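PDB 3IGN: diguanylate cyclase from Marinobacter aquaeolei VT8, which probably catalyses condensation of two GTP molecules into cyclic di-GMP with release of two diphosphates, and is represented here by its GGDEF domain with product bound. Local coordinates for residues A[41-46]-A[132-137]; A[79-84]-A[94-99]; A[106-111]-A[164-169]. All blocks are in the same frame, centred on the assembly; numbering follows the deposited sequence.

Contact 1: A[41-46]-A[132-137]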
loop_
_atom_site.group_PDB
_atom_site.type_symbol
_atom_site.label_atom_id
_atom_site.label_comp_id
_atom_site.label_asym_id
_atom_site.label_seq_id
_atom_site.Cartn_x
_atom_site.Cartn_y
_atom_site.Cartn_z
ATOM N N SER A 41 -0.273 -12.038 -3.956
ATOM C CA SER A 41 -0.645 -11.373 -2.720
ATOM C C SER A 41 -1.008 -9.922 -2.963
ATOM O O SER A 41 -0.619 -9.325 -3.965
ATOM C CB SER A 41 0.518 -11.441 -1.731
ATOM O OG SER A 41 0.857 -12.787 -1.421
ATOM N N LEU A 42 -1.748 -9.368 -2.013
ATOM C CA LEU A 42 -2.183 -7.991 -2.058
ATOM C C LEU A 42 -1.734 -7.294 -0.780
ATOM O O LEU A 42 -1.781 -7.879 0.305
ATOM C CB LEU A 42 -3.701 -7.954 -2.139
ATOM C CG LEU A 42 -4.359 -6.621 -2.478
ATOM C CD1 LEU A 42 -4.082 -6.300 -3.939
ATOM C CD2 LEU A 42 -5.857 -6.714 -2.224
ATOM N N VAL A 43 -1.304 -6.045 -0.914
ATOM C CA VAL A 43 -0.881 -5.250 0.227
ATOM C C VAL A 43 -1.758 -4.005 0.280
ATOM O O VAL A 43 -2.129 -3.455 -0.751
ATOM C CB VAL A 43 0.588 -4.794 0.096
ATOM C CG1 VAL A 43 0.994 -3.971 1.328
ATOM C CG2 VAL A 43 1.496 -5.999 -0.067
HETATM N N MSE A 44 -2.120 -3.593 1.487
HETATM C CA MSE A 44 -2.918 -2.389 1.683
HETATM C C MSE A 44 -2.219 -1.724 2.852
HETATM O O MSE A 44 -2.039 -2.350 3.894
HETATM C CB MSE A 44 -4.357 -2.725 2.093
HETATM C CG MSE A 44 -5.057 -3.735 1.211
HETATM SE SE MSE A 44 -6.665 -3.009 0.429
HETATM C CE MSE A 44 -5.786 -1.829 -0.780
ATOM N N PHE A 45 -1.773 -0.487 2.680
ATOM C CA PHE A 45 -1.107 0.185 3.784
ATOM C C PHE A 45 -1.494 1.648 3.902
ATOM O O PHE A 45 -1.909 2.278 2.927
ATOM C CB PHE A 45 0.421 -0.012 3.712
ATOM C CG PHE A 45 1.106 0.662 2.545
ATOM C CD1 PHE A 45 1.734 1.896 2.715
ATOM C CD2 PHE A 45 1.205 0.027 1.309
ATOM C CE1 PHE A 45 2.456 2.488 1.675
ATOM C CE2 PHE A 45 1.923 0.608 0.261
ATOM C CZ PHE A 45 2.553 1.839 0.445
ATOM N N ASP A 46 -1.386 2.152 5.128
ATOM C CA ASP A 46 -1.740 3.526 5.469
ATOM C C ASP A 46 -0.592 4.204 6.194
ATOM O O ASP A 46 0.222 3.553 6.848
ATOM C CB ASP A 46 -2.939 3.548 6.424
ATOM C CG ASP A 46 -4.243 3.211 5.749
ATOM O OD1 ASP A 46 -4.219 2.776 4.579
ATOM O OD2 ASP A 46 -5.300 3.377 6.399
HETATM N N MSE A 132 0.979 -1.864 7.636
HETATM C CA MSE A 132 0.725 -2.608 6.405
HETATM C C MSE A 132 0.027 -3.947 6.612
HETATM O O MSE A 132 0.315 -4.669 7.566
HETATM C CB MSE A 132 2.051 -2.837 5.676
HETATM C CG MSE A 132 2.931 -1.591 5.626
HETATM SE SE MSE A 132 4.618 -1.882 4.730
HETATM C CE MSE A 132 5.589 -2.617 6.171
ATOM N N GLY A 133 -0.885 -4.266 5.699
ATOM C CA GLY A 133 -1.613 -5.520 5.759
ATOM C C GLY A 133 -1.399 -6.318 4.491
ATOM O O GLY A 133 -1.479 -5.768 3.395
ATOM N N ILE A 134 -1.137 -7.612 4.643
ATOM C CA ILE A 134 -0.885 -8.505 3.511
ATOM C C ILE A 134 -1.911 -9.629 3.473
ATOM O O ILE A 134 -2.265 -10.194 4.502
ATOM C CB ILE A 134 0.510 -9.176 3.627
ATOM C CG1 ILE A 134 1.625 -8.140 3.510
ATOM C CG2 ILE A 134 0.672 -10.265 2.553
ATOM C CD1 ILE A 134 2.974 -8.694 3.951
ATOM N N ALA A 135 -2.397 -9.948 2.279
ATOM C CA ALA A 135 -3.328 -11.042 2.126
ATOM C C ALA A 135 -2.987 -11.811 0.862
ATOM O O ALA A 135 -3.125 -11.293 -0.253
ATOM C CB ALA A 135 -4.775 -10.537 2.059
ATOM N N GLN A 136 -2.503 -13.035 1.030
ATOM C CA GLN A 136 -2.221 -13.858 -0.137
ATOM C C GLN A 136 -3.586 -14.385 -0.553
ATOM O O GLN A 136 -4.421 -14.711 0.290
ATOM C CB GLN A 136 -1.282 -15.023 0.198
ATOM C CG GLN A 136 -1.175 -16.032 -0.962
ATOM C CD GLN A 136 -0.053 -17.039 -0.780
ATOM O OE1 GLN A 136 0.655 -17.015 0.222
ATOM N NE2 GLN A 136 0.113 -17.936 -1.760
ATOM N N LEU A 137 -3.827 -14.454 -1.853
ATOM C CA LEU A 137 -5.098 -14.937 -2.353
ATOM C C LEU A 137 -5.243 -16.450 -2.244
ATOM O O LEU A 137 -4.355 -17.198 -2.645
ATOM C CB LEU A 137 -5.267 -14.500 -3.811
ATOM C CG LEU A 137 -6.572 -14.833 -4.543
ATOM C CD1 LEU A 137 -7.776 -14.307 -3.780
ATOM C CD2 LEU A 137 -6.517 -14.226 -5.948
#
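M132, a selenomethionine, sets its CG 3.5 Å from F45 CB. Its SE lies 5.3 Å from the centroid of the F45 ring and 26° off the ring normal, an oblique Met-aromatic contact. The F45 ring also meets that of F91, in the neighbouring strand 90-96. At G133 the backbone bonds are reciprocal: G133 N gives to M44 O at 2.9 Å, and M44 N gives to G133 O at 3.0 Å. The segments are therefore antiparallel neighbours in the mixed central sheet of the GGDEF domain, where strand 40-47 lies between 90-96 and 130-136. I134 and V43 form a non-hydrogen-bonded pair on the same face as F45 and M132. Their side chains lie side by side, with I134 CG1 4.2 Å from V43 CG2, and helix 100-115 covers them through C107. A135 restores the hydrogen-bonded pattern opposite L42, its N giving to L42 O at 2.9 Å. The return bond, L42 N to A135 O, is also 2.9 Å, but its donor sits 40° above the carbonyl plane; A135 O additionally accepts W147 NE1 of helix 144-160. Q136 packs CB against S41 OG at 3.5 Å. The polar ends of this last pair turn elsewhere, S41 OG bonding T98 O and Q136 OE1 bonding A100 N.

Contact 2: A[79-84]-A[94-99]. With C2E (9,9'-[(2R,3R,3aS,5S,7aR,9R,10R,10aS,12S,14aR)-3,5,10,12-tetrahydroxy-5,12-dioxidooctahydro-2H,7H-difuro[3,2-d:3',2'-j][1,3,7,9,2,8]tetraoxadiphosphacyclododecine-2,9-diyl]bis(2-amino-1,9-dihydro-6H-purin-6-one)), chain B.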
loop_
_atom_site.group_PDB
_atom_site.type_symbol
_atom_site.label_atom_id
_atom_site.label_comp_id
_atom_site.label_asym_id
_atom_site.label_seq_id
_atom_site.Cartn_x
_atom_site.Cartn_y
_atom_site.Cartn_z
ATOM N N GLN A 79 8.922 -3.736 -11.230
ATOM C CA GLN A 79 8.078 -3.154 -12.255
ATOM C C GLN A 79 6.886 -4.075 -12.504
ATOM O O GLN A 79 5.845 -3.642 -12.986
ATOM C CB GLN A 79 8.879 -2.925 -13.538
ATOM C CG GLN A 79 9.598 -4.148 -14.078
ATOM C CD GLN A 79 10.515 -3.794 -15.230
ATOM O OE1 GLN A 79 10.137 -3.038 -16.127
ATOM N NE2 GLN A 79 11.727 -4.342 -15.213
ATOM N N SER A 80 7.035 -5.345 -12.146
ATOM C CA SER A 80 5.956 -6.305 -12.319
ATOM C C SER A 80 4.920 -6.233 -11.183
ATOM O O SER A 80 3.846 -6.824 -11.281
ATOM C CB SER A 80 6.527 -7.719 -12.449
ATOM O OG SER A 80 7.594 -7.924 -11.538
ATOM N N ASP A 81 5.258 -5.526 -10.106
ATOM C CA ASP A 81 4.331 -5.325 -8.986
ATOM C C ASP A 81 3.529 -4.089 -9.393
ATOM O O ASP A 81 4.023 -3.271 -10.161
ATOM C CB ASP A 81 5.078 -5.011 -7.680
ATOM C CG ASP A 81 5.900 -6.183 -7.161
ATOM O OD1 ASP A 81 5.468 -7.350 -7.313
ATOM O OD2 ASP A 81 6.974 -5.932 -6.566
ATOM N N SER A 82 2.314 -3.933 -8.881
ATOM C CA SER A 82 1.501 -2.778 -9.242
ATOM C C SER A 82 1.018 -2.003 -8.029
ATOM O O SER A 82 0.218 -2.503 -7.243
ATOM C CB SER A 82 0.306 -3.228 -10.085
ATOM O OG SER A 82 0.750 -3.840 -11.292
ATOM N N ALA A 83 1.507 -0.774 -7.883
ATOM C CA ALA A 83 1.117 0.067 -6.753
ATOM C C ALA A 83 0.063 1.094 -7.144
ATOM O O ALA A 83 0.053 1.601 -8.269
ATOM C CB ALA A 83 2.336 0.768 -6.188
ATOM N N GLY A 84 -0.827 1.404 -6.209
ATOM C CA GLY A 84 -1.856 2.380 -6.496
ATOM C C GLY A 84 -2.192 3.188 -5.264
ATOM O O GLY A 84 -1.943 2.754 -4.139
ATOM N N ILE A 94 -0.126 -4.791 -5.731
ATOM C CA ILE A 94 -0.443 -6.138 -6.185
ATOM C C ILE A 94 0.922 -6.779 -6.343
ATOM O O ILE A 94 1.809 -6.214 -6.976
ATOM C CB ILE A 94 -1.148 -6.149 -7.557
ATOM C CG1 ILE A 94 -2.477 -5.405 -7.471
ATOM C CG2 ILE A 94 -1.395 -7.596 -8.016
ATOM C CD1 ILE A 94 -3.167 -5.198 -8.824
ATOM N N LEU A 95 1.103 -7.945 -5.740
ATOM C CA LEU A 95 2.375 -8.640 -5.832
ATOM C C LEU A 95 2.163 -10.000 -6.496
ATOM O O LEU A 95 1.881 -10.994 -5.830
ATOM C CB LEU A 95 2.970 -8.823 -4.437
ATOM C CG LEU A 95 3.115 -7.574 -3.558
ATOM C CD1 LEU A 95 3.604 -7.992 -2.175
ATOM C CD2 LEU A 95 4.099 -6.589 -4.196
ATOM N N PRO A 96 2.297 -10.062 -7.827
ATOM C CA PRO A 96 2.106 -11.336 -8.521
ATOM C C PRO A 96 3.261 -12.308 -8.273
ATOM O O PRO A 96 4.385 -11.893 -7.998
ATOM C CB PRO A 96 2.004 -10.907 -9.991
ATOM C CG PRO A 96 2.948 -9.751 -10.050
ATOM C CD PRO A 96 2.609 -8.980 -8.781
ATOM N N GLU A 97 2.959 -13.601 -8.365
ATOM C CA GLU A 97 3.946 -14.661 -8.189
ATOM C C GLU A 97 4.671 -14.526 -6.868
ATOM O O GLU A 97 5.835 -14.900 -6.752
ATOM C CB GLU A 97 4.962 -14.614 -9.326
ATOM C CG GLU A 97 4.398 -14.924 -10.698
ATOM C CD GLU A 97 3.945 -16.363 -10.809
ATOM O OE1 GLU A 97 4.590 -17.237 -10.189
ATOM O OE2 GLU A 97 2.962 -16.621 -11.522
ATOM N N THR A 98 3.970 -14.008 -5.866
ATOM C CA THR A 98 4.569 -13.768 -4.565
ATOM C C THR A 98 3.662 -14.271 -3.448
ATOM O O THR A 98 2.518 -13.835 -3.345
ATOM C CB THR A 98 4.791 -12.251 -4.381
ATOM O OG1 THR A 98 5.569 -11.749 -5.474
ATOM C CG2 THR A 98 5.519 -11.959 -3.067
ATOM N N ASP A 99 4.160 -15.178 -2.607
ATOM C CA ASP A 99 3.335 -15.687 -1.515
ATOM C C ASP A 99 3.398 -14.776 -0.300
ATOM O O ASP A 99 4.132 -13.794 -0.294
ATOM C CB ASP A 99 3.712 -17.127 -1.126
ATOM C CG ASP A 99 5.158 -17.283 -0.677
ATOM O OD1 ASP A 99 5.796 -16.299 -0.268
ATOM O OD2 ASP A 99 5.652 -18.432 -0.715
HETATM P P1 C2E B . 15.673 -11.032 -0.474
HETATM O O2P C2E B . 15.348 -9.482 -0.762
HETATM O O1P C2E B . 15.920 -11.223 0.976
HETATM O "O5'" C2E B . 14.471 -11.966 -0.919
HETATM C "C5'" C2E B . 13.161 -11.557 -0.823
HETATM C "C4'" C2E B . 12.178 -12.592 -1.365
HETATM O "O4'" C2E B . 10.901 -11.967 -1.176
HETATM C "C3'" C2E B . 12.376 -12.842 -2.882
HETATM O "O3'" C2E B . 12.675 -14.179 -3.312
HETATM C "C2'" C2E B . 11.136 -12.263 -3.536
HETATM O "O2'" C2E B . 10.475 -13.248 -4.329
HETATM C "C1'" C2E B . 10.276 -11.652 -2.438
HETATM N N9 C2E B . 10.393 -10.209 -2.753
HETATM C C8 C2E B . 11.329 -9.319 -2.261
HETATM N N7 C2E B . 11.172 -8.148 -2.754
HETATM C C5 C2E B . 10.129 -8.177 -3.601
HETATM C C6 C2E B . 9.502 -7.210 -4.427
HETATM O O6 C2E B . 9.912 -6.058 -4.462
HETATM N N1 C2E B . 8.429 -7.603 -5.186
HETATM C C2 C2E B . 7.966 -8.901 -5.147
HETATM N N2 C2E B . 6.890 -9.260 -5.912
HETATM N N3 C2E B . 8.547 -9.813 -4.383
HETATM C C4 C2E B . 9.610 -9.498 -3.608
HETATM P P11 C2E B . 13.739 -14.117 -4.528
HETATM O O21 C2E B . 13.192 -13.249 -5.775
HETATM O O11 C2E B . 14.060 -15.484 -4.994
HETATM O O5A C2E B . 15.021 -13.430 -3.871
HETATM C C5A C2E B . 16.130 -13.045 -4.585
HETATM C C4A C2E B . 17.210 -12.450 -3.681
HETATM O O4A C2E B . 18.202 -11.932 -4.575
HETATM C C3A C2E B . 16.711 -11.308 -2.773
HETATM O O3A C2E B . 16.906 -11.494 -1.389
HETATM C C2A C2E B . 17.385 -10.064 -3.278
HETATM O O2A C2E B . 18.131 -9.391 -2.254
HETATM C C1A C2E B . 18.240 -10.468 -4.466
HETATM N N91 C2E B . 17.479 -9.775 -5.538
HETATM C C81 C2E B . 16.533 -10.318 -6.386
HETATM N N71 C2E B . 16.057 -9.414 -7.177
HETATM C C51 C2E B . 16.647 -8.235 -6.909
HETATM C C61 C2E B . 16.522 -6.919 -7.439
HETATM O O61 C2E B . 15.740 -6.685 -8.345
HETATM N N11 C2E B . 17.299 -5.923 -6.911
HETATM C C21 C2E B . 18.180 -6.183 -5.883
HETATM N N21 C2E B . 18.945 -5.162 -5.375
HETATM N N31 C2E B . 18.304 -7.406 -5.377
HETATM C C41 C2E B . 17.566 -8.447 -5.853
#
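D81 and L95 meet beside a guanine of bound cyclic di-GMP: D81 OD1 is 3.5 Å from L95 CD2, while the carboxylate grips the base with both oxygens. Ligand N2 gives to D81 OD1 at 2.8 Å (171°), and ligand N1 to D81 OD2 at 2.6 Å (168°), a paired, nearly straight recognition of the guanine edge. N2 also gives to T98 OG1 at 2.9 Å. That hydroxyl in turn donates to P96 O at 2.8 Å, which fixes its rotation. An alanine in place of T98 would probably leave N2 with one acceptor fewer and P96 O without this donor. One layer out, R78 N bonds D81 OD2 and helps to position the carboxylate, and P96 CG packs 3.3 Å from S80 O. Behind them the backbone closes at a hydrogen-bonded antiparallel pair. S82 N gives to I94 O at 3.0 Å, in the carbonyl plane and on a lone pair; I94 N gives to S82 O at 2.8 Å, an oxygen that W22 NE1 also bonds. This pair joins the arms of hairpin 82-85/90-96, whose turn and the start of its second strand carry the GGEEF signature. R78 and D81, both product-binding, have the spacing of the RxxD motif, consistent with the inhibitory I-site of diguanylate cyclases.

Contact 3: A[106-111]-A[164-169]. With C2E (9,9'-[(2R,3R,3aS,5S,7aR,9R,10R,10aS,12S,14aR)-3,5,10,12-tetrahydroxy-5,12-dioxidooctahydro-2H,7H-difuro[3,2-d:3',2'-j][1,3,7,9,2,8]tetraoxadiphosphacyclododecine-2,9-diyl]bis(2-amino-1,9-dihydro-6H-purin-6-one)), chain C.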
loop_
_atom_site.group_PDB
_atom_site.type_symbol
_atom_site.label_atom_id
_atom_site.label_comp_id
_atom_site.label_asym_id
_atom_site.label_seq_id
_atom_site.Cartn_x
_atom_site.Cartn_y
_atom_site.Cartn_z
ATOM N N ILE A 106 9.202 -7.541 0.993
ATOM C CA ILE A 106 9.106 -6.260 0.313
ATOM C C ILE A 106 8.409 -5.255 1.227
ATOM O O ILE A 106 8.803 -4.091 1.288
ATOM C CB ILE A 106 8.343 -6.395 -1.053
ATOM C CG1 ILE A 106 7.608 -5.095 -1.408
ATOM C CG2 ILE A 106 7.384 -7.556 -1.012
ATOM C CD1 ILE A 106 8.500 -3.976 -1.900
ATOM N N CYS A 107 7.382 -5.700 1.946
ATOM C CA CYS A 107 6.678 -4.800 2.847
ATOM C C CYS A 107 7.603 -4.274 3.946
ATOM O O CYS A 107 7.615 -3.079 4.230
ATOM C CB CYS A 107 5.456 -5.501 3.444
ATOM S SG CYS A 107 4.073 -5.648 2.258
ATOM N N GLU A 108 8.388 -5.161 4.545
ATOM C CA GLU A 108 9.322 -4.757 5.593
ATOM C C GLU A 108 10.352 -3.774 5.047
ATOM O O GLU A 108 10.696 -2.796 5.710
ATOM C CB GLU A 108 10.027 -5.984 6.168
ATOM C CG GLU A 108 11.153 -5.675 7.148
ATOM C CD GLU A 108 10.675 -4.975 8.410
ATOM O OE1 GLU A 108 9.443 -4.831 8.595
ATOM O OE2 GLU A 108 11.538 -4.576 9.221
ATOM N N ARG A 109 10.840 -4.035 3.836
ATOM C CA ARG A 109 11.826 -3.157 3.220
ATOM C C ARG A 109 11.223 -1.766 3.068
ATOM O O ARG A 109 11.888 -0.766 3.314
ATOM C CB ARG A 109 12.259 -3.705 1.854
ATOM C CG ARG A 109 13.517 -3.048 1.306
ATOM C CD ARG A 109 14.073 -3.794 0.095
ATOM N NE ARG A 109 13.170 -3.738 -1.053
ATOM C CZ ARG A 109 12.573 -4.800 -1.582
ATOM N NH1 ARG A 109 12.778 -6.003 -1.069
ATOM N NH2 ARG A 109 11.761 -4.654 -2.621
ATOM N N ILE A 110 9.953 -1.699 2.677
ATOM C CA ILE A 110 9.293 -0.408 2.537
ATOM C C ILE A 110 9.065 0.210 3.922
ATOM O O ILE A 110 9.324 1.400 4.131
ATOM C CB ILE A 110 7.929 -0.528 1.803
ATOM C CG1 ILE A 110 8.148 -0.719 0.298
ATOM C CG2 ILE A 110 7.109 0.728 2.035
ATOM C CD1 ILE A 110 6.860 -0.862 -0.503
ATOM N N ARG A 111 8.585 -0.593 4.871
ATOM C CA ARG A 111 8.345 -0.091 6.226
ATOM C C ARG A 111 9.605 0.546 6.787
ATOM O O ARG A 111 9.571 1.653 7.315
ATOM C CB ARG A 111 7.930 -1.218 7.176
ATOM C CG ARG A 111 7.426 -0.729 8.542
ATOM C CD ARG A 111 7.484 -1.836 9.588
ATOM N NE ARG A 111 8.856 -2.297 9.779
ATOM C CZ ARG A 111 9.814 -1.573 10.347
ATOM N NH1 ARG A 111 9.550 -0.354 10.798
ATOM N NH2 ARG A 111 11.046 -2.053 10.436
ATOM N N ASN A 164 3.366 0.833 12.763
ATOM C CA ASN A 164 4.744 0.677 12.283
ATOM C C ASN A 164 5.086 -0.802 12.214
ATOM O O ASN A 164 6.120 -1.255 12.717
ATOM C CB ASN A 164 5.733 1.412 13.196
ATOM C CG ASN A 164 7.148 1.392 12.652
ATOM O OD1 ASN A 164 7.356 1.320 11.438
ATOM N ND2 ASN A 164 8.131 1.471 13.548
ATOM N N LYS A 165 4.208 -1.551 11.558
ATOM C CA LYS A 165 4.369 -2.990 11.452
ATOM C C LYS A 165 3.624 -3.568 10.263
ATOM O O LYS A 165 2.766 -2.915 9.668
ATOM C CB LYS A 165 3.831 -3.648 12.717
ATOM C CG LYS A 165 2.449 -3.103 13.099
ATOM C CD LYS A 165 1.728 -3.988 14.095
ATOM C CE LYS A 165 2.662 -4.506 15.154
ATOM N NZ LYS A 165 2.268 -5.893 15.514
ATOM N N VAL A 166 3.958 -4.816 9.950
ATOM C CA VAL A 166 3.345 -5.546 8.849
ATOM C C VAL A 166 2.596 -6.731 9.433
ATOM O O VAL A 166 3.154 -7.486 10.230
ATOM C CB VAL A 166 4.400 -6.141 7.895
ATOM C CG1 VAL A 166 3.720 -6.717 6.658
ATOM C CG2 VAL A 166 5.420 -5.119 7.537
ATOM N N VAL A 167 1.341 -6.907 9.029
ATOM C CA VAL A 167 0.561 -8.037 9.512
ATOM C C VAL A 167 0.081 -8.855 8.328
ATOM O O VAL A 167 -0.404 -8.303 7.347
ATOM C CB VAL A 167 -0.675 -7.589 10.329
ATOM C CG1 VAL A 167 -1.635 -8.774 10.508
ATOM C CG2 VAL A 167 -0.236 -7.079 11.696
ATOM N N VAL A 168 0.233 -10.169 8.423
ATOM C CA VAL A 168 -0.215 -11.065 7.367
ATOM C C VAL A 168 -1.566 -11.639 7.778
ATOM O O VAL A 168 -1.739 -12.080 8.919
ATOM C CB VAL A 168 0.777 -12.223 7.150
ATOM C CG1 VAL A 168 0.197 -13.230 6.173
ATOM C CG2 VAL A 168 2.103 -11.684 6.638
ATOM N N SER A 169 -2.525 -11.620 6.851
ATOM C CA SER A 169 -3.857 -12.148 7.110
ATOM C C SER A 169 -3.791 -13.661 7.265
ATOM O O SER A 169 -3.173 -14.346 6.451
ATOM C CB SER A 169 -4.797 -11.803 5.954
ATOM O OG SER A 169 -6.051 -12.451 6.111
HETATM P P1 C2E C . 12.814 -4.140 -11.256
HETATM O O2P C2E C . 12.390 -5.640 -10.855
HETATM O O1P C2E C . 11.679 -3.415 -11.837
HETATM O "O5'" C2E C . 13.337 -3.317 -9.996
HETATM C "C5'" C2E C . 12.844 -3.470 -8.722
HETATM C "C4'" C2E C . 13.509 -2.488 -7.753
HETATM O "O4'" C2E C . 12.920 -2.786 -6.486
HETATM C "C3'" C2E C . 15.031 -2.745 -7.653
HETATM O "O3'" C2E C . 15.925 -1.676 -7.982
HETATM C "C2'" C2E C . 15.252 -3.310 -6.258
HETATM O "O2'" C2E C . 16.241 -2.600 -5.509
HETATM C "C1'" C2E C . 13.888 -3.389 -5.586
HETATM N N9 C2E C . 13.695 -4.847 -5.498
HETATM C C8 C2E C . 12.941 -5.635 -6.334
HETATM N N7 C2E C . 13.007 -6.868 -5.996
HETATM C C5 C2E C . 13.800 -6.978 -4.922
HETATM C C6 C2E C . 14.232 -8.069 -4.132
HETATM O O6 C2E C . 13.874 -9.200 -4.396
HETATM N N1 C2E C . 15.069 -7.824 -3.075
HETATM C C2 C2E C . 15.481 -6.540 -2.781
HETATM N N2 C2E C . 16.318 -6.328 -1.714
HETATM N N3 C2E C . 15.084 -5.504 -3.518
HETATM C C4 C2E C . 14.252 -5.683 -4.579
HETATM P P11 C2E C . 17.224 -2.268 -8.718
HETATM O O21 C2E C . 17.981 -3.383 -7.840
HETATM O O11 C2E C . 18.176 -1.178 -9.046
HETATM O O5A C2E C . 16.650 -2.918 -10.036
HETATM C C5A C2E C . 17.414 -3.671 -10.878
HETATM C C4A C2E C . 16.599 -4.133 -12.065
HETATM O O4A C2E C . 17.434 -5.060 -12.753
HETATM C C3A C2E C . 15.263 -4.809 -11.685
HETATM O O3A C2E C . 14.097 -4.208 -12.244
HETATM C C2A C2E C . 15.438 -6.245 -12.093
HETATM O O2A C2E C . 14.430 -6.632 -13.024
HETATM C C1A C2E C . 16.842 -6.394 -12.662
HETATM N N91 C2E C . 17.466 -7.217 -11.588
HETATM C C81 C2E C . 18.393 -6.822 -10.648
HETATM N N71 C2E C . 18.695 -7.806 -9.861
HETATM C C51 C2E C . 17.999 -8.895 -10.222
HETATM C C61 C2E C . 17.923 -10.226 -9.741
HETATM O O61 C2E C . 18.590 -10.573 -8.780
HETATM N N11 C2E C . 17.083 -11.108 -10.371
HETATM C C21 C2E C . 16.328 -10.709 -11.452
HETATM N N21 C2E C . 15.505 -11.610 -12.065
HETATM N N31 C2E C . 16.392 -9.463 -11.911
HETATM C C41 C2E C . 17.208 -8.545 -11.340
HETATM O O HOH W 1 7.398 2.654 9.053
#
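From C107-V166 to R111-N164, helix segment 106-111 runs almost antiparallel to strand 166-168, at 163° between their N-to-C directions, with axes 9.5 Å apart at closest approach. This is helix-on-sheet packing in the alpha/beta GGDEF fold: helix 100-115 covers the outermost strand 166-168 and its neighbour 130-136. The apolar part is small, C107 CB meeting V166 CG1 at 3.8 Å, with M132 and I134 also touching V166. R111 carries the polar part. A bend at chi3 (61°) places its NE, and E108 is gripped side-on: NE gives to E108 OE1 at 2.9 Å and NH2 to E108 OE2 at 2.8 Å, both oxygens close to the guanidinium plane. The third nitrogen, NH1, reaches across to N164 OD1 at 2.8 Å, less straight at 145° and from above the amide plane. E115 ties the pair further, as a salt-bridge partner of R111 NH1 and acceptor for N164 ND2. R109, on the same helix, instead lays one guanidinium face against a guanine of cyclic di-GMP, whose N3 sits 3.2 Å above the centre of that plane. A water bridges the segments, donating to R111 O at 3.0 Å and to N164 OD1 at 2.7 Å.

In the fold
From the N terminus, strand segment 41-46 comes first and waits until 132-137 for the partner that closes contact 1. Within that span the short hairpin of contact 2 opens at 79-84 and closes at 94-99, wholly enclosed along the chain. Helix segment 106-111 follows, still before 132-137, but meets its partner only at 164-169, so contact 3 crosses contact 1 and stands in series with contact 2. Two backbone seams join them: S41 O with L95 N links contacts 1 and 2, and M132 O with V167 N links contacts 1 and 3. Thus one sheet runs from the hairpin whose open end meets the product to the C-terminal edge strand, with helix 100-115 packed across it.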